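PDB 6ZXU: oxidoreductase, NAD-binding/iron-sulfur cluster-binding protein from Nitratireductor pacificus pht-3B, which binds cobalamin and two 4Fe-4S clusters and acts as a catabolic reductive dehalogenase, probably removing halogen atoms from organohalide substrates. Local coordinates for residues D316-A321 and K574-R579; K335-K340 and Y578-M583; S439-I444 and G657-D662. All blocks are in the same frame, centred on the assembly; numbering follows the deposited sequence.

Contact 1: residues D316-A321 and K574-R579; sequences DFFKRA and KCTKYR. With SF4 (iron/sulfur cluster), chain E.
The F318 ring meets the guanidinium of R579 at its edge: R579 NH2 lies near the ring plane, 3.4 Å from F318 CZ. The two planes are 58° apart, so the groups touch without stacking, and the side chains cross at about a right angle. The F317 ring carries R320 CD over one face, offset toward the rim. The T576 side chain crosses that of F317 at about a right angle, its OG1 lying 3.3 Å from F317 CB. That touch is van der Waals; the hydroxyl itself is hydrogen-bonded to V572 O one turn back in its own helix. With OG1 beside the backbone N, CG2 of T576 is anti to it and reaches the other helix, 3.8 Å from F317 O. F318 CD1 and A321 CB lie farther off around the same methyl. R579 CD packs 3.9 Å from S4 of the iron-sulfur cluster; beyond it the chain bends at chi3 (72°), which places NE, and NE is hydrogen-bonded to C588 O. D316 is the N-cap of helix 317-323; its OD1 accepts K319 N at 3.2 Å from above the carboxylate plane and takes a weak bond from F318 N. The two helical segments cross at -60°, with axes 10.3 Å apart at closest approach. On a neighbouring side of helix 572-581, C575 SG binds FE1 of the cluster at 2.3 Å, and the Y578 ring passes obliquely beside S3. F317 N is hydrogen-bonded to the cobalamin, and R579 touches both cofactors. Residues of both helices thus line the cobalamin pocket, and one helix also supplies a cluster ligand. Such close placing of a 4Fe-4S cluster and a corrinoid is characteristic of reductive dehalogenases, and is consistent with electrons passing from cluster to cobalt.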
loop_
_atom_site.group_PDB
_atom_site.type_symbol
_atom_site.label_atom_id
_atom_site.label_comp_id
_atom_site.label_asym_id
_atom_site.label_seq_id
_atom_site.Cartn_x
_atom_site.Cartn_y
_atom_site.Cartn_z
ATOM N N ASP A 316 7.595 -18.496 9.433
ATOM C CA ASP A 316 7.148 -17.093 9.448
ATOM C C ASP A 316 6.837 -16.805 10.940
ATOM O O ASP A 316 6.088 -17.542 11.543
ATOM C CB ASP A 316 5.941 -17.028 8.510
ATOM C CG ASP A 316 4.950 -15.818 8.747
ATOM O OD1 ASP A 316 4.833 -15.317 9.870
ATOM O OD2 ASP A 316 4.214 -15.450 7.738
ATOM N N PHE A 317 7.380 -15.751 11.527
ATOM C CA PHE A 317 7.186 -15.519 12.930
ATOM C C PHE A 317 5.769 -15.108 13.350
ATOM O O PHE A 317 5.461 -15.315 14.513
ATOM C CB PHE A 317 8.200 -14.577 13.562
ATOM C CG PHE A 317 9.386 -15.285 14.145
ATOM C CD1 PHE A 317 10.226 -15.968 13.347
ATOM C CD2 PHE A 317 9.705 -15.164 15.504
ATOM C CE1 PHE A 317 11.340 -16.639 13.866
ATOM C CE2 PHE A 317 10.780 -15.823 16.041
ATOM C CZ PHE A 317 11.632 -16.567 15.203
ATOM N N PHE A 318 4.909 -14.633 12.468
ATOM C CA PHE A 318 3.472 -14.568 12.835
ATOM C C PHE A 318 2.882 -15.964 13.013
ATOM O O PHE A 318 2.063 -16.157 13.894
ATOM C CB PHE A 318 2.667 -13.814 11.802
ATOM C CG PHE A 318 2.961 -12.334 11.777
ATOM C CD1 PHE A 318 3.031 -11.634 12.967
ATOM C CD2 PHE A 318 3.236 -11.675 10.578
ATOM C CE1 PHE A 318 3.311 -10.283 12.965
ATOM C CE2 PHE A 318 3.550 -10.311 10.579
ATOM C CZ PHE A 318 3.545 -9.640 11.760
ATOM N N LYS A 319 3.223 -16.925 12.142
ATOM C CA LYS A 319 2.782 -18.307 12.299
ATOM C C LYS A 319 3.348 -18.933 13.567
ATOM O O LYS A 319 2.652 -19.663 14.285
ATOM C CB LYS A 319 3.150 -19.160 11.078
ATOM C CG LYS A 319 2.597 -18.671 9.774
ATOM C CD LYS A 319 1.233 -18.205 10.008
ATOM C CE LYS A 319 0.352 -18.360 8.799
ATOM N NZ LYS A 319 0.728 -17.512 7.737
ATOM N N ARG A 320 4.567 -18.585 13.945
ATOM C CA ARG A 320 5.130 -19.038 15.187
ATOM C C ARG A 320 4.381 -18.524 16.381
ATOM O O ARG A 320 4.089 -19.254 17.331
ATOM C CB ARG A 320 6.600 -18.705 15.294
ATOM C CG ARG A 320 7.453 -19.333 14.199
ATOM C CD ARG A 320 8.936 -19.424 14.564
ATOM N NE ARG A 320 9.236 -20.415 15.601
ATOM C CZ ARG A 320 10.444 -20.859 15.922
ATOM N NH1 ARG A 320 11.526 -20.435 15.272
ATOM N NH2 ARG A 320 10.577 -21.660 16.934
ATOM N N ALA A 321 3.998 -17.237 16.334
ATOM C CA ALA A 321 3.197 -16.644 17.397
ATOM C C ALA A 321 1.840 -17.322 17.532
ATOM O O ALA A 321 1.452 -17.672 18.612
ATOM C CB ALA A 321 3.035 -15.127 17.132
ATOM N N LYS A 574 12.029 -10.102 18.752
ATOM C CA LYS A 574 11.718 -8.845 19.449
ATOM C C LYS A 574 10.718 -7.993 18.671
ATOM O O LYS A 574 9.678 -7.554 19.241
ATOM C CB LYS A 574 12.944 -8.040 19.722
ATOM C CG LYS A 574 13.868 -8.660 20.728
ATOM C CD LYS A 574 14.755 -7.637 21.421
ATOM C CE LYS A 574 15.776 -7.120 20.464
ATOM N NZ LYS A 574 16.859 -6.316 21.110
ATOM N N CYS A 575 10.915 -7.863 17.349
ATOM C CA CYS A 575 9.963 -7.106 16.554
ATOM C C CYS A 575 8.583 -7.804 16.540
ATOM O O CYS A 575 7.534 -7.154 16.826
ATOM C CB CYS A 575 10.484 -6.844 15.148
ATOM S SG CYS A 575 9.271 -6.065 14.114
ATOM N N THR A 576 8.517 -9.106 16.361
ATOM C CA THR A 576 7.214 -9.763 16.402
ATOM C C THR A 576 6.457 -9.515 17.711
ATOM O O THR A 576 5.261 -9.174 17.733
ATOM C CB THR A 576 7.341 -11.314 16.176
ATOM O OG1 THR A 576 7.961 -11.531 14.926
ATOM C CG2 THR A 576 5.968 -11.951 16.110
ATOM N N LYS A 577 7.155 -9.683 18.843
ATOM C CA LYS A 577 6.504 -9.532 20.131
ATOM C C LYS A 577 6.005 -8.094 20.309
ATOM O O LYS A 577 4.871 -7.884 20.774
ATOM C CB LYS A 577 7.475 -9.893 21.244
ATOM C CG LYS A 577 7.547 -11.389 21.424
ATOM C CD LYS A 577 8.653 -11.799 22.407
ATOM C CE LYS A 577 8.393 -13.230 22.903
ATOM N NZ LYS A 577 9.668 -13.861 23.315
ATOM N N TYR A 578 6.795 -7.090 19.930
ATOM C CA TYR A 578 6.333 -5.715 20.031
ATOM C C TYR A 578 5.099 -5.463 19.151
ATOM O O TYR A 578 4.074 -4.982 19.625
ATOM C CB TYR A 578 7.457 -4.703 19.739
ATOM C CG TYR A 578 7.034 -3.279 19.980
ATOM C CD1 TYR A 578 6.940 -2.773 21.265
ATOM C CD2 TYR A 578 6.644 -2.452 18.936
ATOM C CE1 TYR A 578 6.495 -1.467 21.505
ATOM C CE2 TYR A 578 6.227 -1.154 19.172
ATOM C CZ TYR A 578 6.161 -0.653 20.470
ATOM O OH TYR A 578 5.731 0.636 20.699
ATOM N N ARG A 579 5.158 -5.816 17.898
ATOM C CA ARG A 579 4.047 -5.548 17.021
ATOM C C ARG A 579 2.742 -6.267 17.444
ATOM O O ARG A 579 1.659 -5.675 17.410
ATOM C CB ARG A 579 4.409 -5.934 15.584
ATOM C CG ARG A 579 5.531 -5.138 14.979
ATOM C CD ARG A 579 5.735 -5.343 13.461
ATOM N NE ARG A 579 4.685 -4.720 12.711
ATOM C CZ ARG A 579 4.051 -5.240 11.707
ATOM N NH1 ARG A 579 3.140 -4.532 11.078
ATOM N NH2 ARG A 579 4.377 -6.423 11.272
HETATM FE FE1 SF4 E . 9.581 -3.825 14.262
HETATM FE FE2 SF4 E . 8.542 -1.337 14.907
HETATM FE FE3 SF4 E . 10.398 -1.570 12.833
HETATM FE FE4 SF4 E . 11.152 -1.890 15.457
HETATM S S1 SF4 E . 10.341 -0.076 14.502
HETATM S S2 SF4 E . 11.681 -3.191 13.690
HETATM S S3 SF4 E . 9.294 -2.882 16.307
HETATM S S4 SF4 E . 8.387 -2.514 12.955
#

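Contact 2: residues K335-K340 and Y578-M583; sequences KRFPMK and YRVTQM
F337 and V580 bring the backbones nearest, with CA atoms 5.3 Å apart, where a type I beta turn from R336 to M339 meets the last turn of helix 572-581. F337 makes the largest share of the contact. Its CG sits between the backbone N and the carbonyl carbon (chi1 81°), and the ring lies against the helix backbone. V580 CG2 makes a CH-pi contact over one face, 4.0 Å from the ring centroid and 16° off the normal. P338 CD covers the opposite face, offset toward the rim, which leaves the ring sandwiched between aliphatic groups. Two helix carbonyls also press on F337: V580 O is 3.2 Å from CB, and R579 O is 3.3 Å from CD2. An alanine here would probably leave V580 CG2 and P338 CD facing a gap where the ring had separated them. Just after the turn, K340 reaches across with its ammonium group. K340 NZ makes a weak bond to Q582 O at 3.0 Å, and its strongest polar partner is G585 O. K340 NZ also donates to a water at 2.9 Å, which in turn donates to V580 O. The lysine charge thus lies beside carbonyl oxygens at and beyond the C-terminal end of the helix, where it would probably be favoured. K340 CD packs over one face of the R336 guanidinium, whose NH2 is paired with E645. The 335-340 loop joins helix 328-333 to helix 342-354. P338 and M339 pack on helix 445-469, M339 also lies on helix 342-354, F318 of helix 317-323 touches V580, and the K340 backbone is hydrogen-bonded to V646 of strand 645-647.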
loop_
_atom_site.group_PDB
_atom_site.type_symbol
_atom_site.label_atom_id
_atom_site.label_comp_id
_atom_site.label_asym_id
_atom_site.label_seq_id
_atom_site.Cartn_x
_atom_site.Cartn_y
_atom_site.Cartn_z
ATOM N N LYS A 335 -4.481 -12.848 16.325
ATOM C CA LYS A 335 -5.542 -12.545 15.299
ATOM C C LYS A 335 -5.972 -11.066 15.412
ATOM O O LYS A 335 -6.394 -10.447 14.441
ATOM C CB LYS A 335 -6.819 -13.411 15.460
ATOM N N ARG A 336 -5.812 -10.502 16.589
ATOM C CA ARG A 336 -6.421 -9.189 16.870
ATOM C C ARG A 336 -5.527 -8.008 16.537
ATOM O O ARG A 336 -6.016 -6.909 16.255
ATOM C CB ARG A 336 -6.685 -9.157 18.365
ATOM C CG ARG A 336 -7.472 -8.024 18.794
ATOM C CD ARG A 336 -7.571 -7.947 20.307
ATOM N NE ARG A 336 -8.082 -6.593 20.504
ATOM C CZ ARG A 336 -7.465 -5.663 21.220
ATOM N NH1 ARG A 336 -6.303 -5.944 21.837
ATOM N NH2 ARG A 336 -8.057 -4.469 21.407
ATOM N N PHE A 337 -4.215 -8.182 16.650
ATOM C CA PHE A 337 -3.306 -7.036 16.763
ATOM C C PHE A 337 -3.361 -6.013 15.599
ATOM O O PHE A 337 -3.237 -4.820 15.848
ATOM C CB PHE A 337 -1.877 -7.456 17.047
ATOM C CG PHE A 337 -1.118 -7.889 15.817
ATOM C CD1 PHE A 337 -1.211 -9.160 15.372
ATOM C CD2 PHE A 337 -0.328 -6.982 15.123
ATOM C CE1 PHE A 337 -0.523 -9.604 14.248
ATOM C CE2 PHE A 337 0.362 -7.402 13.998
ATOM C CZ PHE A 337 0.235 -8.697 13.544
ATOM N N PRO A 338 -3.650 -6.457 14.373
ATOM C CA PRO A 338 -3.772 -5.462 13.339
ATOM C C PRO A 338 -5.196 -4.999 13.055
ATOM O O PRO A 338 -5.427 -4.223 12.095
ATOM C CB PRO A 338 -3.241 -6.218 12.081
ATOM C CG PRO A 338 -3.689 -7.644 12.306
ATOM C CD PRO A 338 -3.795 -7.824 13.814
ATOM N N MET A 339 -6.127 -5.454 13.879
ATOM C CA MET A 339 -7.558 -5.197 13.643
ATOM C C MET A 339 -8.235 -4.528 14.836
ATOM O O MET A 339 -9.416 -4.669 15.046
ATOM C CB MET A 339 -8.256 -6.526 13.340
ATOM C CG MET A 339 -7.904 -7.041 11.938
ATOM S SD MET A 339 -8.646 -6.044 10.692
ATOM C CE MET A 339 -7.555 -6.156 9.249
ATOM N N LYS A 340 -7.473 -3.767 15.577
ATOM C CA LYS A 340 -7.979 -3.075 16.704
ATOM C C LYS A 340 -8.700 -1.782 16.318
ATOM O O LYS A 340 -9.552 -1.328 17.037
ATOM C CB LYS A 340 -6.834 -2.720 17.649
ATOM C CG LYS A 340 -5.992 -3.877 18.072
ATOM C CD LYS A 340 -5.063 -3.377 19.208
ATOM C CE LYS A 340 -3.692 -3.966 19.178
ATOM N NZ LYS A 340 -2.858 -3.630 20.367
ATOM N N TYR A 578 6.795 -7.090 19.930
ATOM C CA TYR A 578 6.333 -5.715 20.031
ATOM C C TYR A 578 5.099 -5.463 19.151
ATOM O O TYR A 578 4.074 -4.982 19.625
ATOM C CB TYR A 578 7.457 -4.703 19.739
ATOM C CG TYR A 578 7.034 -3.279 19.980
ATOM C CD1 TYR A 578 6.940 -2.773 21.265
ATOM C CD2 TYR A 578 6.644 -2.452 18.936
ATOM C CE1 TYR A 578 6.495 -1.467 21.505
ATOM C CE2 TYR A 578 6.227 -1.154 19.172
ATOM C CZ TYR A 578 6.161 -0.653 20.470
ATOM O OH TYR A 578 5.731 0.636 20.699
ATOM N N ARG A 579 5.158 -5.816 17.898
ATOM C CA ARG A 579 4.047 -5.548 17.021
ATOM C C ARG A 579 2.742 -6.267 17.444
ATOM O O ARG A 579 1.659 -5.675 17.410
ATOM C CB ARG A 579 4.409 -5.934 15.584
ATOM C CG ARG A 579 5.531 -5.138 14.979
ATOM C CD ARG A 579 5.735 -5.343 13.461
ATOM N NE ARG A 579 4.685 -4.720 12.711
ATOM C CZ ARG A 579 4.051 -5.240 11.707
ATOM N NH1 ARG A 579 3.140 -4.532 11.078
ATOM N NH2 ARG A 579 4.377 -6.423 11.272
ATOM N N VAL A 580 2.839 -7.552 17.827
ATOM C CA VAL A 580 1.672 -8.363 18.171
ATOM C C VAL A 580 1.071 -7.901 19.510
ATOM O O VAL A 580 -0.139 -7.854 19.662
ATOM C CB VAL A 580 2.022 -9.841 18.223
ATOM C CG1 VAL A 580 0.914 -10.693 18.812
ATOM C CG2 VAL A 580 2.314 -10.313 16.769
ATOM N N THR A 581 1.939 -7.595 20.460
ATOM C CA THR A 581 1.502 -7.402 21.846
ATOM C C THR A 581 1.537 -5.975 22.443
ATOM O O THR A 581 0.993 -5.771 23.496
ATOM C CB THR A 581 2.240 -8.322 22.866
ATOM O OG1 THR A 581 3.527 -7.822 23.104
ATOM C CG2 THR A 581 2.340 -9.764 22.416
ATOM N N GLN A 582 2.180 -4.990 21.846
ATOM C CA GLN A 582 2.145 -3.675 22.448
ATOM C C GLN A 582 0.727 -3.080 22.426
ATOM O O GLN A 582 -0.063 -3.325 21.490
ATOM C CB GLN A 582 3.175 -2.749 21.825
ATOM C CG GLN A 582 2.892 -2.283 20.383
ATOM C CD GLN A 582 2.195 -0.935 20.358
ATOM O OE1 GLN A 582 2.046 -0.286 21.387
ATOM N NE2 GLN A 582 1.833 -0.489 19.186
ATOM N N MET A 583 0.378 -2.349 23.490
ATOM C CA MET A 583 -0.990 -2.010 23.778
ATOM C C MET A 583 -1.328 -0.517 23.615
ATOM O O MET A 583 -2.468 -0.137 23.863
ATOM C CB MET A 583 -1.325 -2.396 25.232
ATOM C CG MET A 583 -1.189 -3.876 25.505
ATOM S SD MET A 583 -1.454 -4.326 27.284
ATOM C CE MET A 583 0.095 -3.712 28.066
HETATM O O HOH W 1 -2.267 -6.474 20.672
#

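Contact 3: residues S439-I444 and G657-D662; sequences SGDDWI and GTNERD
D441 and R661 form a salt bridge, NE donating to OD2 at 2.7 Å. The bond uses the syn lone pair of OD2 and comes in at the edge of the guanidinium, with the two planes 42° apart. The strongest partner of this oxygen is the hydroxyl of Y578, which R661 NH2 also meets. N659 lays its amide nearly flat on the D441 carboxylate, the planes 17° apart. The N659 amide group sends ND2 to D441 O at 2.8 Å, from above the carbonyl plane; Q582 bonds to both D441 O and N659 ND2. S439 OG, anti to its backbone N (chi1 -177°), lies between the segments, accepting R661 N at 3.1 Å and donating to D441 OD1 at 2.8 Å. At the other end, W443 NE1 donates to T658 OG1 at 2.9 Å, the acceptor lying near the indole plane, and makes a weak bond to G657 O. D442 braces its own loop: OD2 accepts S439 N at 2.8 Å, and OD1 takes I444 N as a capping bond before helix 445-469. A water donates to both D442 OD2 and N659 O, joining the two loops once more. Apolar packing is modest; T658 CG2 lies 3.7 Å from W443 CD1, with D442 CB somewhat farther off. Two loops without regular secondary structure are therefore joined mainly by directional polar bonds; the side chain of D441 lies about 6 Å from a bound iron-sulfur cluster (nearest atoms), and its carboxylate is probably stabilised by its arginine and hydroxyl partners.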
loop_
_atom_site.group_PDB
_atom_site.type_symbol
_atom_site.label_atom_id
_atom_site.label_comp_id
_atom_site.label_asym_id
_atom_site.label_seq_id
_atom_site.Cartn_x
_atom_site.Cartn_y
_atom_site.Cartn_z
ATOM N N SER A 439 2.961 8.255 15.186
ATOM C CA SER A 439 4.112 7.816 15.955
ATOM C C SER A 439 4.867 6.650 15.205
ATOM O O SER A 439 6.014 6.365 15.499
ATOM C CB SER A 439 3.656 7.305 17.341
ATOM O OG SER A 439 4.791 6.958 18.103
ATOM N N GLY A 440 4.175 5.982 14.293
ATOM C CA GLY A 440 4.649 4.724 13.742
ATOM C C GLY A 440 4.134 3.487 14.396
ATOM O O GLY A 440 3.919 2.484 13.711
ATOM N N ASP A 441 3.913 3.547 15.737
ATOM C CA ASP A 441 3.303 2.446 16.487
ATOM C C ASP A 441 2.015 2.875 17.241
ATOM O O ASP A 441 1.696 2.330 18.295
ATOM C CB ASP A 441 4.289 1.887 17.425
ATOM C CG ASP A 441 4.898 2.981 18.338
ATOM O OD1 ASP A 441 4.633 4.195 18.120
ATOM O OD2 ASP A 441 5.700 2.612 19.204
ATOM N N ASP A 442 1.230 3.781 16.664
ATOM C CA ASP A 442 -0.025 4.181 17.284
ATOM C C ASP A 442 -1.192 3.535 16.652
ATOM O O ASP A 442 -1.046 2.478 16.055
ATOM C CB ASP A 442 -0.118 5.719 17.289
ATOM C CG ASP A 442 -0.093 6.344 15.866
ATOM O OD1 ASP A 442 -0.495 5.674 14.903
ATOM O OD2 ASP A 442 0.289 7.545 15.742
ATOM N N TRP A 443 -2.388 4.132 16.755
ATOM C CA TRP A 443 -3.646 3.479 16.369
ATOM C C TRP A 443 -3.882 3.342 14.897
ATOM O O TRP A 443 -4.687 2.531 14.488
ATOM C CB TRP A 443 -4.897 4.127 17.121
ATOM C CG TRP A 443 -4.695 3.904 18.546
ATOM C CD1 TRP A 443 -4.224 4.775 19.470
ATOM C CD2 TRP A 443 -4.794 2.631 19.199
ATOM N NE1 TRP A 443 -4.061 4.116 20.668
ATOM C CE2 TRP A 443 -4.373 2.799 20.515
ATOM C CE3 TRP A 443 -5.228 1.389 18.806
ATOM C CZ2 TRP A 443 -4.364 1.722 21.450
ATOM C CZ3 TRP A 443 -5.235 0.323 19.719
ATOM C CH2 TRP A 443 -4.802 0.504 21.028
ATOM N N ILE A 444 -3.136 4.057 14.081
ATOM C CA ILE A 444 -3.333 3.984 12.626
ATOM C C ILE A 444 -2.327 3.045 11.915
ATOM O O ILE A 444 -2.412 2.832 10.731
ATOM C CB ILE A 444 -3.316 5.392 12.035
ATOM C CG1 ILE A 444 -4.061 5.464 10.672
ATOM C CG2 ILE A 444 -1.902 5.932 11.858
ATOM C CD1 ILE A 444 -5.485 5.037 10.781
ATOM N N GLY A 657 -3.613 3.743 26.598
ATOM C CA GLY A 657 -3.071 5.011 26.077
ATOM C C GLY A 657 -2.616 4.867 24.624
ATOM O O GLY A 657 -2.985 3.884 23.959
ATOM N N THR A 658 -1.770 5.823 24.180
ATOM C CA THR A 658 -1.380 5.970 22.798
ATOM C C THR A 658 0.053 6.383 22.725
ATOM O O THR A 658 0.488 7.311 23.389
ATOM C CB THR A 658 -2.261 7.007 22.149
ATOM O OG1 THR A 658 -3.623 6.542 22.198
ATOM C CG2 THR A 658 -1.859 7.287 20.719
ATOM N N ASN A 659 0.822 5.677 21.891
ATOM C CA ASN A 659 2.221 6.074 21.607
ATOM C C ASN A 659 2.277 7.383 20.900
ATOM O O ASN A 659 1.531 7.624 19.937
ATOM C CB ASN A 659 2.945 4.999 20.728
ATOM C CG ASN A 659 3.147 3.722 21.472
ATOM O OD1 ASN A 659 3.735 3.718 22.555
ATOM N ND2 ASN A 659 2.641 2.613 20.929
ATOM N N GLU A 660 3.128 8.278 21.391
ATOM C CA GLU A 660 3.366 9.610 20.788
ATOM C C GLU A 660 4.853 9.893 20.869
ATOM O O GLU A 660 5.313 10.829 21.486
ATOM C CB GLU A 660 2.538 10.697 21.458
ATOM C CG GLU A 660 1.063 10.414 21.353
ATOM C CD GLU A 660 0.251 11.407 22.199
ATOM O OE1 GLU A 660 0.666 11.670 23.425
ATOM O OE2 GLU A 660 -0.794 11.898 21.635
ATOM N N ARG A 661 5.602 9.074 20.170
ATOM C CA ARG A 661 7.036 9.101 20.243
ATOM C C ARG A 661 7.616 10.253 19.429
ATOM O O ARG A 661 7.138 10.621 18.363
ATOM C CB ARG A 661 7.567 7.738 19.726
ATOM C CG ARG A 661 7.114 6.596 20.568
ATOM C CD ARG A 661 7.807 5.325 20.140
ATOM N NE ARG A 661 7.206 4.234 20.806
ATOM C CZ ARG A 661 7.625 3.768 21.960
ATOM N NH1 ARG A 661 8.651 4.344 22.580
ATOM N NH2 ARG A 661 7.044 2.733 22.506
ATOM N N ASP A 662 8.704 10.784 19.956
ATOM C CA ASP A 662 9.485 11.828 19.320
ATOM C C ASP A 662 10.883 11.273 19.082
ATOM O O ASP A 662 11.233 10.192 19.613
ATOM C CB ASP A 662 9.556 13.014 20.313
ATOM C CG ASP A 662 8.134 13.568 20.670
ATOM O OD1 ASP A 662 7.220 13.599 19.778
ATOM O OD2 ASP A 662 7.969 13.981 21.853
HETATM O O HOH W 2 0.022 9.104 17.980
#

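Contacts 1 and 2 are buried and share helix 572-581, where R579 takes part in both; F318 of the first and F337 of the second pack together, CE1 to CZ at 3.5 Å. Contact 3 is only partly buried and joins two irregular loops. Contact 1 is van der Waals touching without a hydrogen bond across it, beside two cofactors; contact 2 combines a phenylalanine ring held between aliphatic groups with a lysine on carbonyl oxygens, and contact 3 is dominated by hydrogen bonds and a salt bridge. The helix and the residues just after it still reach contact 3, since side chains of 578-583 also bond to its 439-444 loop.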